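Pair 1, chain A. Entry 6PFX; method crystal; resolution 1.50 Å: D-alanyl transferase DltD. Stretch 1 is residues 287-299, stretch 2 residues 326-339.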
# COMPACT_ATOMS: atom_id res chain seq x y z
N ASN A 287 5.26 -12.63 8.20
CA ASN A 287 5.55 -12.24 6.84
C ASN A 287 6.95 -11.64 6.77
O ASN A 287 7.36 -10.88 7.64
CB ASN A 287 4.58 -11.15 6.37
CG ASN A 287 3.17 -11.65 6.20
OD1 ASN A 287 2.24 -11.11 6.78
ND2 ASN A 287 3.02 -12.71 5.42
N GLU A 288 7.68 -11.98 5.72
CA GLU A 288 8.88 -11.23 5.36
C GLU A 288 8.44 -10.17 4.36
O GLU A 288 7.67 -10.46 3.44
CB GLU A 288 9.92 -12.14 4.73
CG GLU A 288 10.54 -13.14 5.73
CD GLU A 288 11.53 -12.50 6.71
OE1 GLU A 288 11.93 -11.33 6.52
OE2 GLU A 288 11.93 -13.18 7.68
N VAL A 289 8.88 -8.93 4.56
CA VAL A 289 8.35 -7.81 3.81
C VAL A 289 9.49 -6.99 3.23
O VAL A 289 10.50 -6.76 3.90
CB VAL A 289 7.46 -6.89 4.69
CG1 VAL A 289 6.66 -5.90 3.83
CG2 VAL A 289 6.54 -7.67 5.59
N LEU A 290 9.31 -6.54 1.98
CA LEU A 290 10.11 -5.47 1.38
C LEU A 290 9.24 -4.22 1.32
O LEU A 290 8.20 -4.21 0.64
CB LEU A 290 10.60 -5.85 -0.02
CG LEU A 290 11.25 -4.73 -0.84
CD1 LEU A 290 12.56 -4.22 -0.21
CD2 LEU A 290 11.51 -5.17 -2.30
N PHE A 291 9.65 -3.18 2.04
CA PHE A 291 9.00 -1.88 1.99
C PHE A 291 9.74 -0.99 0.99
O PHE A 291 10.97 -1.02 0.93
CB PHE A 291 8.98 -1.20 3.36
CG PHE A 291 8.16 -1.93 4.39
CD1 PHE A 291 6.79 -1.71 4.48
CD2 PHE A 291 8.74 -2.85 5.26
CE1 PHE A 291 6.02 -2.39 5.42
CE2 PHE A 291 7.97 -3.54 6.20
CZ PHE A 291 6.61 -3.30 6.28
N ILE A 292 8.98 -0.24 0.20
CA ILE A 292 9.51 0.69 -0.80
C ILE A 292 8.97 2.08 -0.48
O ILE A 292 7.76 2.26 -0.31
CB ILE A 292 9.12 0.26 -2.23
CG1 ILE A 292 9.64 -1.17 -2.48
CG2 ILE A 292 9.63 1.27 -3.28
CD1 ILE A 292 9.12 -1.85 -3.73
N ILE A 293 9.88 3.07 -0.40
CA ILE A 293 9.53 4.46 -0.13
C ILE A 293 9.92 5.28 -1.35
O ILE A 293 11.12 5.46 -1.61
CB ILE A 293 10.29 5.01 1.08
CG1 ILE A 293 10.12 4.09 2.29
CG2 ILE A 293 9.73 6.38 1.41
CD1 ILE A 293 10.91 4.51 3.53
N PRO A 294 8.96 5.75 -2.13
CA PRO A 294 9.28 6.50 -3.34
C PRO A 294 9.61 7.94 -3.02
O PRO A 294 9.17 8.48 -1.99
CB PRO A 294 7.98 6.44 -4.15
CG PRO A 294 6.92 6.44 -3.06
CD PRO A 294 7.51 5.49 -2.02
N PRO A 295 10.31 8.61 -3.91
CA PRO A 295 10.56 10.05 -3.77
C PRO A 295 9.40 10.85 -4.35
O PRO A 295 8.42 10.31 -4.83
CB PRO A 295 11.78 10.25 -4.66
CG PRO A 295 11.53 9.27 -5.79
CD PRO A 295 10.93 8.05 -5.12
N VAL A 296 9.55 12.17 -4.29
CA VAL A 296 8.74 13.09 -5.08
C VAL A 296 9.67 13.74 -6.08
O VAL A 296 10.77 14.16 -5.72
CB VAL A 296 8.05 14.15 -4.21
CG1 VAL A 296 7.36 15.16 -5.11
CG2 VAL A 296 7.08 13.49 -3.27
N ASN A 297 9.26 13.74 -7.35
CA ASN A 297 9.95 14.37 -8.47
C ASN A 297 10.48 15.73 -8.05
O ASN A 297 9.70 16.62 -7.68
CB ASN A 297 8.91 14.50 -9.60
CG ASN A 297 9.47 15.15 -10.85
OD1 ASN A 297 10.40 15.93 -10.79
ND2 ASN A 297 8.84 14.85 -11.99
N GLU A 298 11.81 15.90 -8.10
CA GLU A 298 12.41 17.13 -7.61
C GLU A 298 12.09 18.33 -8.50
O GLU A 298 11.98 19.45 -8.01
CB GLU A 298 13.93 16.98 -7.46
CG GLU A 298 14.54 18.06 -6.57
CD GLU A 298 16.03 17.89 -6.38
OE1 GLU A 298 16.63 18.76 -5.72
OE2 GLU A 298 16.59 16.89 -6.88
N LYS A 299 11.90 18.12 -9.81
CA LYS A 299 11.51 19.25 -10.65
C LYS A 299 10.15 19.78 -10.22
O LYS A 299 9.90 20.99 -10.24
CB LYS A 299 11.48 18.83 -12.12
CG LYS A 299 12.85 18.65 -12.72
CD LYS A 299 12.78 18.17 -14.15
CE LYS A 299 14.17 17.91 -14.69
NZ LYS A 299 14.18 17.27 -16.03
N GLY A 326 12.07 -4.55 13.88
CA GLY A 326 12.63 -5.69 13.20
C GLY A 326 12.38 -5.75 11.71
O GLY A 326 12.83 -6.72 11.07
N PHE A 327 11.69 -4.76 11.15
CA PHE A 327 11.47 -4.68 9.70
C PHE A 327 12.66 -3.94 9.12
O PHE A 327 12.72 -2.71 9.17
CB PHE A 327 10.17 -3.95 9.42
CG PHE A 327 8.93 -4.65 9.95
CD1 PHE A 327 8.28 -5.61 9.18
CD2 PHE A 327 8.39 -4.31 11.17
CE1 PHE A 327 7.14 -6.22 9.62
CE2 PHE A 327 7.24 -4.90 11.61
CZ PHE A 327 6.62 -5.88 10.84
N ASN A 328 13.62 -4.68 8.57
CA ASN A 328 14.88 -4.07 8.15
C ASN A 328 15.11 -4.17 6.65
O ASN A 328 16.20 -3.81 6.18
CB ASN A 328 16.07 -4.72 8.87
CG ASN A 328 16.02 -4.53 10.37
OD1 ASN A 328 16.10 -5.49 11.14
ND2 ASN A 328 15.91 -3.29 10.79
N ARG A 329 14.12 -4.61 5.89
CA ARG A 329 14.23 -4.79 4.44
C ARG A 329 13.43 -3.66 3.80
O ARG A 329 12.20 -3.75 3.66
CB ARG A 329 13.72 -6.15 4.02
CG ARG A 329 13.96 -6.49 2.56
CD ARG A 329 13.35 -7.82 2.18
NE ARG A 329 13.92 -8.98 2.84
CZ ARG A 329 13.38 -9.57 3.90
NH1 ARG A 329 12.27 -9.08 4.45
NH2 ARG A 329 13.95 -10.64 4.43
N ILE A 330 14.13 -2.60 3.41
CA ILE A 330 13.52 -1.34 3.03
C ILE A 330 14.30 -0.81 1.84
O ILE A 330 15.53 -0.66 1.91
CB ILE A 330 13.56 -0.31 4.17
CG1 ILE A 330 12.88 -0.83 5.43
CG2 ILE A 330 12.90 1.01 3.72
CD1 ILE A 330 13.08 0.04 6.64
N ALA A 331 13.59 -0.52 0.76
CA ALA A 331 14.15 0.18 -0.39
C ALA A 331 13.71 1.63 -0.28
O ALA A 331 12.60 1.99 -0.67
CB ALA A 331 13.64 -0.43 -1.69
N ASP A 332 14.59 2.47 0.25
CA ASP A 332 14.29 3.88 0.47
C ASP A 332 14.83 4.65 -0.72
O ASP A 332 16.05 4.79 -0.89
CB ASP A 332 14.96 4.34 1.77
CG ASP A 332 14.81 5.83 2.03
OD1 ASP A 332 14.17 6.54 1.23
OD2 ASP A 332 15.34 6.29 3.06
N PHE A 333 13.92 5.13 -1.58
CA PHE A 333 14.28 5.87 -2.78
C PHE A 333 14.05 7.38 -2.66
O PHE A 333 14.05 8.08 -3.68
CB PHE A 333 13.51 5.31 -3.99
CG PHE A 333 13.85 3.88 -4.35
CD1 PHE A 333 15.16 3.46 -4.46
CD2 PHE A 333 12.84 2.98 -4.63
CE1 PHE A 333 15.45 2.15 -4.81
CE2 PHE A 333 13.13 1.69 -5.00
CZ PHE A 333 14.42 1.28 -5.08
N VAL A 334 13.87 7.90 -1.45
CA VAL A 334 13.63 9.34 -1.29
C VAL A 334 14.74 10.14 -1.93
O VAL A 334 14.51 11.23 -2.48
CB VAL A 334 13.46 9.67 0.20
CG1 VAL A 334 13.38 11.16 0.46
CG2 VAL A 334 12.21 8.95 0.72
N ASN A 335 15.97 9.63 -1.88
CA ASN A 335 17.10 10.35 -2.45
C ASN A 335 17.19 10.23 -3.97
O ASN A 335 18.15 10.75 -4.56
CB ASN A 335 18.43 9.92 -1.81
CG ASN A 335 18.90 8.54 -2.26
OD1 ASN A 335 18.25 7.86 -3.06
ND2 ASN A 335 20.06 8.13 -1.74
N GLN A 336 16.20 9.62 -4.63
CA GLN A 336 16.15 9.54 -6.09
C GLN A 336 15.25 10.62 -6.68
O GLN A 336 14.87 10.53 -7.86
CB GLN A 336 15.68 8.15 -6.52
CG GLN A 336 16.63 7.05 -6.12
CD GLN A 336 17.96 7.20 -6.79
OE1 GLN A 336 18.05 7.27 -8.01
NE2 GLN A 336 19.02 7.25 -5.99
N ALA A 337 14.90 11.63 -5.89
CA ALA A 337 14.03 12.70 -6.36
C ALA A 337 14.53 13.37 -7.64
O ALA A 337 13.73 13.77 -8.49
CB ALA A 337 13.88 13.74 -5.26
N GLY A 338 15.85 13.51 -7.79
CA GLY A 338 16.46 14.10 -8.96
C GLY A 338 16.73 13.19 -10.13
O GLY A 338 17.25 13.65 -11.15
N THR A 339 16.38 11.92 -10.03
CA THR A 339 16.61 10.96 -11.10
C THR A 339 15.51 11.11 -12.14
O THR A 339 14.34 10.85 -11.86
CB THR A 339 16.68 9.56 -10.52
OG1 THR A 339 17.74 9.50 -9.56
CG2 THR A 339 16.91 8.55 -11.63
O HOH W 1 11.25 -5.30 6.28
O HOH W 2 11.93 12.65 -2.46

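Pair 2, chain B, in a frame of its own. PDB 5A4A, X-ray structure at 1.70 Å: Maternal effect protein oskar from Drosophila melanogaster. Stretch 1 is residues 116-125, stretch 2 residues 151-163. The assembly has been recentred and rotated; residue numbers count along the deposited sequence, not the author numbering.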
# COMPACT_ATOMS: atom_id res chain seq x y z
N VAL B 116 4.59 -10.20 -10.49
CA VAL B 116 3.72 -9.33 -11.28
C VAL B 116 2.93 -8.37 -10.40
O VAL B 116 2.13 -8.82 -9.59
CB VAL B 116 2.70 -10.15 -12.09
CG1 VAL B 116 1.90 -9.24 -13.01
CG2 VAL B 116 3.42 -11.25 -12.89
N PRO B 117 3.15 -7.06 -10.55
CA PRO B 117 2.38 -6.11 -9.73
C PRO B 117 0.99 -5.89 -10.30
O PRO B 117 0.85 -5.73 -11.52
CB PRO B 117 3.19 -4.80 -9.83
CG PRO B 117 4.30 -5.06 -10.83
CD PRO B 117 4.04 -6.38 -11.50
N ILE B 118 -0.01 -5.92 -9.43
CA ILE B 118 -1.34 -5.39 -9.71
C ILE B 118 -1.45 -4.12 -8.88
O ILE B 118 -1.40 -4.17 -7.65
CB ILE B 118 -2.45 -6.40 -9.33
CG1 ILE B 118 -2.38 -7.63 -10.25
CG2 ILE B 118 -3.83 -5.74 -9.43
CD1 ILE B 118 -3.24 -8.81 -9.78
N LEU B 119 -1.54 -2.98 -9.55
CA LEU B 119 -1.44 -1.70 -8.84
C LEU B 119 -2.81 -1.19 -8.39
O LEU B 119 -3.79 -1.32 -9.10
CB LEU B 119 -0.76 -0.62 -9.70
CG LEU B 119 0.71 -0.86 -10.09
CD1 LEU B 119 1.50 -1.31 -8.90
CD2 LEU B 119 0.83 -1.87 -11.23
N THR B 120 -2.86 -0.62 -7.19
CA THR B 120 -3.97 0.26 -6.83
C THR B 120 -3.35 1.65 -6.72
O THR B 120 -2.18 1.79 -6.33
CB THR B 120 -4.62 -0.12 -5.48
OG1 THR B 120 -3.63 -0.13 -4.46
CG2 THR B 120 -5.29 -1.51 -5.55
N ASN B 121 -4.11 2.69 -7.05
CA ASN B 121 -3.61 4.03 -6.82
C ASN B 121 -3.86 4.44 -5.35
O ASN B 121 -4.32 3.62 -4.54
CB ASN B 121 -4.16 5.06 -7.83
CG ASN B 121 -5.67 5.23 -7.76
OD1 ASN B 121 -6.34 4.70 -6.87
ND2 ASN B 121 -6.22 5.99 -8.70
N LEU B 122 -3.55 5.68 -5.00
CA LEU B 122 -3.63 6.06 -3.58
C LEU B 122 -4.98 6.66 -3.24
O LEU B 122 -5.47 7.55 -3.93
CB LEU B 122 -2.54 7.07 -3.22
CG LEU B 122 -1.11 6.63 -3.51
CD1 LEU B 122 -0.12 7.62 -2.90
CD2 LEU B 122 -0.88 5.22 -2.95
N ALA B 123 -5.58 6.18 -2.15
CA ALA B 123 -6.75 6.83 -1.58
C ALA B 123 -6.39 8.23 -1.10
O ALA B 123 -5.23 8.49 -0.76
CB ALA B 123 -7.29 5.99 -0.40
N PRO B 124 -7.37 9.14 -1.08
CA PRO B 124 -7.11 10.46 -0.49
C PRO B 124 -6.70 10.28 0.97
O PRO B 124 -7.17 9.36 1.63
CB PRO B 124 -8.48 11.15 -0.57
CG PRO B 124 -9.47 10.01 -0.69
CD PRO B 124 -8.77 8.97 -1.49
N LEU B 125 -5.80 11.14 1.45
CA LEU B 125 -5.44 11.15 2.87
C LEU B 125 -6.40 12.11 3.56
O LEU B 125 -6.28 13.33 3.45
CB LEU B 125 -3.98 11.60 3.03
CG LEU B 125 -2.97 10.67 2.36
CD1 LEU B 125 -1.57 11.27 2.38
CD2 LEU B 125 -2.97 9.30 3.04
N HIS B 151 1.05 -1.08 -19.03
CA HIS B 151 0.90 -2.48 -19.47
C HIS B 151 0.43 -3.40 -18.35
O HIS B 151 0.28 -4.61 -18.56
CB HIS B 151 2.23 -2.99 -20.02
CG HIS B 151 2.86 -2.07 -21.01
ND1 HIS B 151 2.43 -1.97 -22.32
CD2 HIS B 151 3.89 -1.20 -20.88
CE1 HIS B 151 3.17 -1.08 -22.95
NE2 HIS B 151 4.06 -0.60 -22.11
N LEU B 152 0.23 -2.82 -17.17
CA LEU B 152 -0.16 -3.59 -16.01
C LEU B 152 -1.57 -3.23 -15.57
O LEU B 152 -2.10 -2.17 -15.96
CB LEU B 152 0.83 -3.35 -14.86
CG LEU B 152 2.28 -3.75 -15.17
CD1 LEU B 152 3.25 -3.22 -14.11
CD2 LEU B 152 2.38 -5.27 -15.29
N LYS B 153 -2.18 -4.08 -14.76
CA LYS B 153 -3.49 -3.76 -14.22
C LYS B 153 -3.38 -2.63 -13.19
O LYS B 153 -2.61 -2.72 -12.23
CB LYS B 153 -4.12 -5.00 -13.60
CG LYS B 153 -5.52 -4.79 -13.06
CD LYS B 153 -6.53 -4.55 -14.19
CE LYS B 153 -7.94 -4.51 -13.60
NZ LYS B 153 -8.98 -4.41 -14.67
N VAL B 154 -4.15 -1.57 -13.41
CA VAL B 154 -4.18 -0.43 -12.50
C VAL B 154 -5.60 -0.19 -12.01
O VAL B 154 -6.52 0.03 -12.80
CB VAL B 154 -3.65 0.85 -13.17
CG1 VAL B 154 -3.82 2.04 -12.23
CG2 VAL B 154 -2.18 0.66 -13.58
N ILE B 155 -5.78 -0.25 -10.70
CA ILE B 155 -7.10 -0.12 -10.09
C ILE B 155 -7.24 1.23 -9.40
O ILE B 155 -6.48 1.57 -8.50
CB ILE B 155 -7.31 -1.25 -9.07
CG1 ILE B 155 -7.16 -2.60 -9.78
CG2 ILE B 155 -8.67 -1.12 -8.38
CD1 ILE B 155 -7.16 -3.80 -8.84
N ASP B 156 -8.24 2.00 -9.82
CA ASP B 156 -8.50 3.31 -9.24
C ASP B 156 -9.38 3.17 -7.99
O ASP B 156 -10.60 3.05 -8.09
CB ASP B 156 -9.12 4.23 -10.30
CG ASP B 156 -9.71 5.52 -9.72
OD1 ASP B 156 -9.30 5.96 -8.62
OD2 ASP B 156 -10.58 6.10 -10.38
N ILE B 157 -8.75 3.17 -6.81
CA ILE B 157 -9.50 3.19 -5.56
C ILE B 157 -9.76 4.61 -5.05
O ILE B 157 -10.61 4.81 -4.17
CB ILE B 157 -8.82 2.37 -4.42
CG1 ILE B 157 -7.45 2.95 -4.06
CG2 ILE B 157 -8.71 0.89 -4.81
CD1 ILE B 157 -6.90 2.43 -2.70
N HIS B 158 -9.01 5.57 -5.58
CA HIS B 158 -9.14 6.97 -5.17
C HIS B 158 -10.57 7.48 -5.38
O HIS B 158 -11.15 8.11 -4.51
CB HIS B 158 -8.15 7.85 -5.95
CG HIS B 158 -8.11 9.27 -5.48
ND1 HIS B 158 -8.89 10.26 -6.04
CD2 HIS B 158 -7.38 9.87 -4.51
CE1 HIS B 158 -8.65 11.40 -5.43
NE2 HIS B 158 -7.73 11.20 -4.50
N SER B 159 -11.15 7.18 -6.55
CA SER B 159 -12.46 7.72 -6.91
C SER B 159 -13.60 7.34 -5.97
O SER B 159 -14.52 8.14 -5.75
CB SER B 159 -12.82 7.34 -8.36
OG SER B 159 -11.94 7.98 -9.27
N CYS B 160 -13.55 6.15 -5.40
CA CYS B 160 -14.64 5.70 -4.54
C CYS B 160 -14.68 6.43 -3.20
O CYS B 160 -15.67 6.33 -2.47
CB CYS B 160 -14.60 4.18 -4.33
SG CYS B 160 -13.41 3.55 -3.10
N LEU B 161 -13.63 7.18 -2.88
CA LEU B 161 -13.55 7.88 -1.60
C LEU B 161 -13.68 9.40 -1.75
O LEU B 161 -13.49 10.14 -0.79
CB LEU B 161 -12.25 7.50 -0.87
CG LEU B 161 -12.14 6.03 -0.42
CD1 LEU B 161 -10.78 5.73 0.16
CD2 LEU B 161 -13.21 5.68 0.61
N ILE B 162 -14.00 9.86 -2.95
CA ILE B 162 -14.29 11.27 -3.17
C ILE B 162 -15.69 11.44 -3.75
O ILE B 162 -16.23 10.53 -4.37
CB ILE B 162 -13.25 11.94 -4.10
CG1 ILE B 162 -13.18 11.19 -5.43
CG2 ILE B 162 -11.88 12.00 -3.42
CD1 ILE B 162 -12.29 11.85 -6.47
N ASN B 163 -16.28 12.61 -3.52
CA ASN B 163 -17.63 12.86 -3.98
C ASN B 163 -17.67 13.49 -5.37
O ASN B 163 -16.64 13.70 -5.99
CB ASN B 163 -18.39 13.75 -2.99
CG ASN B 163 -17.95 15.20 -3.03
OD1 ASN B 163 -16.86 15.53 -3.50
ND2 ASN B 163 -18.79 16.09 -2.51
O HOH W 3 -0.94 -6.39 -13.56

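The sharpest difference between the two pairs lies where the first strand gives way to loop, at the matched positions Ile A293 and Asn B121. In pair 1 the residue is apolar: Ile A293 O accepts the backbone bond from Phe A333 N at 2.8 Å, while its side chain packs CG2 against Val A334 CG2 at 3.6 Å and CD1 against Ile A330 CG2 at 4.0 Å. In pair 2 the side chain itself takes over the acceptor's role. Asn B121 OD1 receives Ile B157 N at 2.9 Å and His B158 N at 3.1 Å, and Asn B121 ND2 donates to Asp B156 OD1 at 3.1 Å. A side-chain oxygen thus meets the amide of Ile B157, whereas in pair 1 a main-chain carbonyl meets the amide of its match, Phe A333.

This difference is set in a common frame. Fourteen central residues superpose with an RMSD of 1.0 Å, and in both pairs two parallel strands lie side by side. Parallel strands bond in a staggered way, one residue reaching two partners that flank its neighbour. Phe A291 N donates to Arg A329 O (3.1 Å) and Phe A291 O accepts from Ala A331 N (2.7 Å); at the matching site, Leu B119 N donates to Lys B153 O (2.9 Å) and Leu B119 O accepts from Ile B155 N (2.8 Å). The next rung is the same in both pairs, Ile A293 N to Ala A331 O at 2.9 Å and Asn B121 N to Ile B155 O at 3.0 Å. Even a water recurs: one bridges Val A289 O and Arg A329 N, another Pro B117 O and Lys B153 N.

On the face carrying Phe A291 and Ile A330, matched by Leu B119 and Val B154, pair 1 uses aromatic packing. The edge of the Phe A291 ring is directed at the face of Phe A327, with planes at 82° and CE2 of Phe A291 3.6 Å from CD1 of Phe A327. Pair 2 fills in with aliphatic carbon, Leu B119 CD2 lying 3.9 Å from Leu B152 CB; His B151, which superposes on Phe A327, stays out of reach. On the other face the bulk changes strands: Ile A292 CG1 packs on the small Ala A331 CB at 4.1 Å, whereas Thr B120 CG2 lies 4.1 Å from the CB of the larger Ile B155.

Arg A329 and Lys B153 share a backbone position but little else. The Arg A329 guanidinium turns back along the first strand, forming a salt bridge from Arg A329 NH2 to Glu A288 OE1 at 3.0 Å and a hydrogen bond from Arg A329 NH1 to Val A289 O at 3.0 Å. The end of Lys B153 leads away.

Beyond the strands, Pro A295 sets its CB 4.1 Å from Ala A337 CB, while its match Ala B123 places CB 3.5 Å from Leu B161 CD1. The general principle is that the backbone fixes the register, while the sealing of its flanks is open to several chemistries.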